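Local coordinates for DegV family protein (Corynebacterium glutamicum, PDB 3EGL) that binds long-chain fatty acids such as palmitate and may take part in lipid transport or fatty acid metabolism, at residues Thr99-Met104 and Ser137-Tyr142; Val241-Thr246 and Ala255-Ala260. All coordinates share one frame; numbering follows the deposited sequence.

Contact 1 (Thr99-Met104 and Ser137-Tyr142); sequences TSSLGM and SETWIY. With PLM (palmitic acid), chain D.
The fatty-acid site of the DegV fold, with its two sheets, is bordered here by Leu102 and Thr139, which meet near the methyl end of the palmitate; Ser101 approaches Thr139 farther from the lipid. Segment 99-104 is the loop leading from strand 94-97 of the five-stranded sheet into helix 104-116. Its partner, strand 137-142, belongs to the six-stranded sheet. An ST turn shapes the loop: Ser101 N donates to Thr99 OG1 over 3.2 Å.

The two branches of Thr139 serve different surroundings. With CG2 anti to the backbone N and OG1 anti to the carbonyl carbon (chi1 -63°), the methyl faces the lipid and the hydroxyl faces water. Thr139 CG2 lies 3.5 Å from the terminal palmitate carbon CG. Across the contact the same methyl meets Leu102 CD2 at 4.1 Å, and the two side chains cross obliquely. The rest of the Leu102 end also borders the acyl chain, CG approaching palmitate CF and CD1 approaching palmitate C9. Further along the strand, Ile141 CG1 packs 3.8 Å from palmitate CD, while Phe174 of the neighbouring strand 171-175 touches Leu102, Thr139 and Ile141.

No direct hydrogen bond joins loop and strand; water supplies the polar link. One molecule is gripped by three hydroxyls, those of Ser101, Thr139 and Ser137, and it donates to Ser137 OG over 3.0 Å. A second donates to the carbonyl oxygen of Leu102 and also lies near Thr139 OG1, a separation too short to be read closely. The buried hydroxyl of Thr139 is thereby served without touching the loop, whose nearest polar atom, Ser101 OG, stays 3.8 Å from Thr139 OG1. Gly103, at the N-cap of helix 104-116, has no side chain and leaves its CA 4.2 Å from palmitate CG.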
# COMPACT_ATOMS: atom_id res chain seq x y z
N THR A 99 1.82 2.12 -9.49
CA THR A 99 2.59 1.95 -8.24
C THR A 99 3.41 0.65 -8.09
O THR A 99 4.48 0.67 -7.50
CB THR A 99 1.70 2.09 -6.98
OG1 THR A 99 0.88 0.93 -6.86
CG2 THR A 99 0.82 3.35 -7.05
N SER A 100 2.92 -0.47 -8.60
CA SER A 100 3.54 -1.78 -8.27
C SER A 100 3.65 -1.99 -6.75
O SER A 100 4.64 -2.50 -6.25
CB SER A 100 4.94 -1.93 -8.94
OG SER A 100 4.78 -2.00 -10.35
N SER A 101 2.63 -1.58 -6.01
CA SER A 101 2.71 -1.70 -4.59
C SER A 101 1.32 -1.61 -4.04
O SER A 101 0.33 -1.45 -4.81
CB SER A 101 3.60 -0.60 -4.05
OG SER A 101 3.96 -0.86 -2.70
N LEU A 102 1.23 -1.71 -2.72
CA LEU A 102 -0.02 -1.55 -2.00
C LEU A 102 0.33 -1.17 -0.56
O LEU A 102 1.50 -1.29 -0.14
CB LEU A 102 -0.80 -2.88 -2.02
CG LEU A 102 -0.29 -4.02 -1.13
CD1 LEU A 102 -1.24 -5.20 -1.22
CD2 LEU A 102 1.14 -4.44 -1.45
N GLY A 103 -0.67 -0.71 0.18
CA GLY A 103 -0.46 -0.42 1.59
C GLY A 103 0.28 0.87 1.78
O GLY A 103 0.32 1.73 0.89
N MSE A 104 0.88 1.03 2.96
CA MSE A 104 1.55 2.28 3.28
C MSE A 104 2.81 2.66 2.46
O MSE A 104 3.25 3.83 2.51
CB MSE A 104 1.81 2.35 4.78
CG MSE A 104 0.60 2.67 5.62
SE MSE A 104 -0.02 4.51 5.28
CE MSE A 104 1.64 5.42 5.77
N SER A 137 10.87 2.15 -1.50
CA SER A 137 10.12 1.44 -0.49
C SER A 137 10.24 -0.08 -0.61
O SER A 137 10.66 -0.63 -1.63
CB SER A 137 8.64 1.85 -0.55
OG SER A 137 7.99 1.33 -1.71
N GLU A 138 9.83 -0.77 0.44
CA GLU A 138 9.68 -2.20 0.43
C GLU A 138 8.43 -2.50 1.22
O GLU A 138 8.04 -1.74 2.09
CB GLU A 138 10.87 -2.91 1.09
CG GLU A 138 12.28 -2.60 0.53
CD GLU A 138 12.53 -3.25 -0.83
OE1 GLU A 138 11.70 -4.08 -1.24
OE2 GLU A 138 13.55 -2.92 -1.49
N THR A 139 7.82 -3.63 0.91
CA THR A 139 6.61 -4.08 1.61
C THR A 139 6.77 -5.56 1.92
O THR A 139 6.90 -6.39 1.00
CB THR A 139 5.32 -3.80 0.76
OG1 THR A 139 5.16 -2.38 0.58
CG2 THR A 139 4.04 -4.34 1.42
N TRP A 140 6.77 -5.88 3.21
CA TRP A 140 6.76 -7.26 3.68
C TRP A 140 5.46 -7.55 4.42
O TRP A 140 4.87 -6.64 5.01
CB TRP A 140 7.93 -7.55 4.62
CG TRP A 140 9.30 -7.44 4.04
CD1 TRP A 140 9.97 -8.40 3.37
CD2 TRP A 140 10.20 -6.30 4.10
NE1 TRP A 140 11.23 -7.97 3.03
CE2 TRP A 140 11.40 -6.69 3.46
CE3 TRP A 140 10.12 -5.01 4.66
CZ2 TRP A 140 12.52 -5.83 3.35
CZ3 TRP A 140 11.24 -4.17 4.55
CH2 TRP A 140 12.41 -4.59 3.88
N ILE A 141 5.02 -8.81 4.41
CA ILE A 141 3.82 -9.23 5.15
C ILE A 141 4.08 -10.55 5.84
O ILE A 141 4.59 -11.51 5.24
CB ILE A 141 2.56 -9.43 4.24
CG1 ILE A 141 2.46 -8.34 3.20
CG2 ILE A 141 1.22 -9.46 5.07
CD1 ILE A 141 1.54 -8.74 2.05
N TYR A 142 3.75 -10.56 7.13
CA TYR A 142 3.72 -11.74 7.95
C TYR A 142 2.30 -12.25 7.92
O TYR A 142 1.33 -11.50 8.23
CB TYR A 142 4.10 -11.45 9.41
CG TYR A 142 3.73 -12.58 10.36
CD1 TYR A 142 4.47 -13.78 10.39
CD2 TYR A 142 2.62 -12.47 11.21
CE1 TYR A 142 4.13 -14.83 11.26
CE2 TYR A 142 2.26 -13.53 12.09
CZ TYR A 142 3.03 -14.70 12.09
OH TYR A 142 2.71 -15.72 12.94
C1 PLM D . -9.55 -6.38 -5.55
O1 PLM D . -8.94 -6.14 -6.61
O2 PLM D . -10.34 -7.34 -5.54
C2 PLM D . -9.33 -5.60 -4.29
C3 PLM D . -7.89 -5.81 -3.84
C4 PLM D . -7.59 -7.13 -3.16
C5 PLM D . -6.08 -7.30 -3.24
C6 PLM D . -5.58 -8.48 -2.44
C7 PLM D . -4.09 -8.58 -2.63
C8 PLM D . -3.38 -9.46 -1.57
C9 PLM D . -3.29 -8.72 -0.24
CA PLM D . -2.15 -9.24 0.65
CB PLM D . -2.33 -8.87 2.12
CC PLM D . -2.37 -7.37 2.45
CD PLM D . -0.97 -6.85 2.77
CE PLM D . -0.98 -5.65 3.69
CF PLM D . -0.51 -4.39 2.95
CG PLM D . 0.98 -4.09 3.11
O HOH W 1 6.70 -1.35 -1.67
O HOH W 2 3.37 -1.08 1.73

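Contact 2 (Val241-Thr246 and Ala255-Ala260); sequences VDIDPT and AVSVSA. With PLM (palmitic acid), chain D.
Ile243 packs on Ala255 and Ser257 at the exit of a beta-alpha-beta crossover, where the six-stranded sheet borders the fatty-acid site. The crossover joins the parallel neighbours 209-215 and 237-242 through helix 224-231. Strand 255-261 lies beyond 209-215, so the isoleucine reaches past an intervening strand to touch it.

The bond from Ile243 CA to CB is directed toward strand 255-261, and at CB the side chain divides. CG1 stands anti to the carbonyl carbon and leads to the strand; CG2, the other branch, lies 4.4 Å from palmitate CE, no nearer to the lipid than CG1, which is 4.3 Å from the same carbon. CG1 also comes 3.8 Å from Ser257 OG, a van der Waals contact between a methylene and a hydroxyl. The extended second torsion (chi2 166°) then carries CD1 on to Ala255, where it rests 3.8 Å from the carbonyl oxygen and somewhat farther from the CB methyl. The same CD1 touches Ser257 OG, so the tip is shared between two residues that point from one side of the strand.

Ser257 is in turn a wall of the pocket. Its CB, rather than its hydroxyl, makes the closest approach to the lipid, 3.5 Å from the terminal palmitate carbon CG.

Past Ile243 the chain enters helix 245-251. Asp244 is its N-cap, OD1 accepting a weak but nearly straight capping bond from Thr246 N (172°), while OD2 bonds to Ser12 OG and so ties the helix start to the loop after strand 7-11. Thr246 also packs on Leu31 and Val33 of strand 26-35. Its methyl meets the opposite end of the palmitate from Ser257: Thr246 CG2 lies 3.8 Å from palmitate C2, the carbon next to the carboxyl group.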
# COMPACT_ATOMS: atom_id res chain seq x y z
N VAL A 241 -0.69 1.40 11.49
CA VAL A 241 -1.90 1.47 10.67
C VAL A 241 -2.68 0.17 10.77
O VAL A 241 -2.17 -0.87 11.20
CB VAL A 241 -1.62 1.83 9.17
CG1 VAL A 241 -1.00 3.19 9.04
CG2 VAL A 241 -0.75 0.77 8.48
N ASP A 242 -3.95 0.26 10.42
CA ASP A 242 -4.79 -0.90 10.31
C ASP A 242 -4.77 -1.29 8.88
O ASP A 242 -4.86 -0.43 7.99
CB ASP A 242 -6.22 -0.53 10.66
CG ASP A 242 -6.38 -0.21 12.11
OD1 ASP A 242 -5.69 -0.83 12.96
OD2 ASP A 242 -7.21 0.67 12.42
N ILE A 243 -4.65 -2.59 8.66
CA ILE A 243 -4.75 -3.14 7.33
C ILE A 243 -6.19 -2.98 6.82
O ILE A 243 -7.16 -3.34 7.49
CB ILE A 243 -4.29 -4.61 7.30
CG1 ILE A 243 -2.74 -4.66 7.50
CG2 ILE A 243 -4.70 -5.26 5.98
CD1 ILE A 243 -2.10 -6.09 7.85
N ASP A 244 -6.32 -2.39 5.63
CA ASP A 244 -7.62 -2.16 4.98
C ASP A 244 -8.47 -3.45 5.06
O ASP A 244 -8.00 -4.50 4.73
CB ASP A 244 -7.39 -1.69 3.52
CG ASP A 244 -8.68 -1.57 2.70
OD1 ASP A 244 -9.81 -1.44 3.26
OD2 ASP A 244 -8.59 -1.63 1.46
N PRO A 245 -9.73 -3.36 5.50
CA PRO A 245 -10.54 -4.62 5.56
C PRO A 245 -10.60 -5.39 4.22
O PRO A 245 -10.75 -6.61 4.23
CB PRO A 245 -11.96 -4.14 5.97
CG PRO A 245 -11.70 -2.85 6.73
CD PRO A 245 -10.49 -2.20 6.01
N THR A 246 -10.46 -4.68 3.09
CA THR A 246 -10.45 -5.34 1.79
C THR A 246 -9.25 -6.25 1.66
O THR A 246 -9.37 -7.36 1.12
CB THR A 246 -10.45 -4.34 0.63
OG1 THR A 246 -11.56 -3.45 0.78
CG2 THR A 246 -10.61 -5.05 -0.71
N ALA A 255 -2.41 -11.12 10.68
CA ALA A 255 -1.42 -10.60 9.73
C ALA A 255 -0.85 -9.28 10.19
O ALA A 255 -1.58 -8.45 10.72
CB ALA A 255 -2.03 -10.45 8.34
N VAL A 256 0.45 -9.14 9.96
CA VAL A 256 1.21 -7.96 10.26
C VAL A 256 2.08 -7.56 9.04
O VAL A 256 2.88 -8.36 8.54
CB VAL A 256 2.11 -8.18 11.50
CG1 VAL A 256 2.87 -6.90 11.83
CG2 VAL A 256 1.25 -8.62 12.72
N SER A 257 1.90 -6.33 8.55
CA SER A 257 2.66 -5.82 7.42
C SER A 257 3.70 -4.77 7.88
O SER A 257 3.48 -4.03 8.86
CB SER A 257 1.71 -5.20 6.36
OG SER A 257 1.00 -4.05 6.87
N VAL A 258 4.83 -4.71 7.17
CA VAL A 258 5.83 -3.68 7.37
C VAL A 258 6.01 -2.96 6.04
O VAL A 258 6.45 -3.55 5.07
CB VAL A 258 7.17 -4.28 7.83
CG1 VAL A 258 8.31 -3.22 7.80
CG2 VAL A 258 7.04 -4.84 9.23
N SER A 259 5.62 -1.68 6.00
CA SER A 259 5.86 -0.84 4.81
C SER A 259 6.98 0.10 5.20
O SER A 259 6.89 0.80 6.23
CB SER A 259 4.62 -0.04 4.43
OG SER A 259 3.44 -0.85 4.40
N ALA A 260 8.05 0.09 4.41
CA ALA A 260 9.22 0.87 4.78
C ALA A 260 9.66 1.75 3.64
O ALA A 260 9.61 1.33 2.48
CB ALA A 260 10.35 -0.07 5.18
C1 PLM D . -9.55 -6.38 -5.55
O1 PLM D . -8.94 -6.14 -6.61
O2 PLM D . -10.34 -7.34 -5.54
C2 PLM D . -9.33 -5.60 -4.29
C3 PLM D . -7.89 -5.81 -3.84
C4 PLM D . -7.59 -7.13 -3.16
C5 PLM D . -6.08 -7.30 -3.24
C6 PLM D . -5.58 -8.48 -2.44
C7 PLM D . -4.09 -8.58 -2.63
C8 PLM D . -3.38 -9.46 -1.57
C9 PLM D . -3.29 -8.72 -0.24
CA PLM D . -2.15 -9.24 0.65
CB PLM D . -2.33 -8.87 2.12
CC PLM D . -2.37 -7.37 2.45
CD PLM D . -0.97 -6.85 2.77
CE PLM D . -0.98 -5.65 3.69
CF PLM D . -0.51 -4.39 2.95
CG PLM D . 0.98 -4.09 3.11

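Read from the N terminus, the chain leaves strand 94-97 of the five-stranded sheet, and contact 1 closes a largely helical loop of 32 residues when strand 137-142 comes back to the loop 99-104. Only much later does contact 2 close its own short loop of eight residues, most of them the remainder of helix 245-251, which starts within 241-246. The two follow in series, neither nesting nor crossing. They come together in space because strands 137-142 and 255-261 are antiparallel neighbours, with probable hydrogen bonds from Tyr142 N to Val256 O and from Val258 N to Trp140 O. Together they line one lipid site, contact 1 adding a loop from the other sheet.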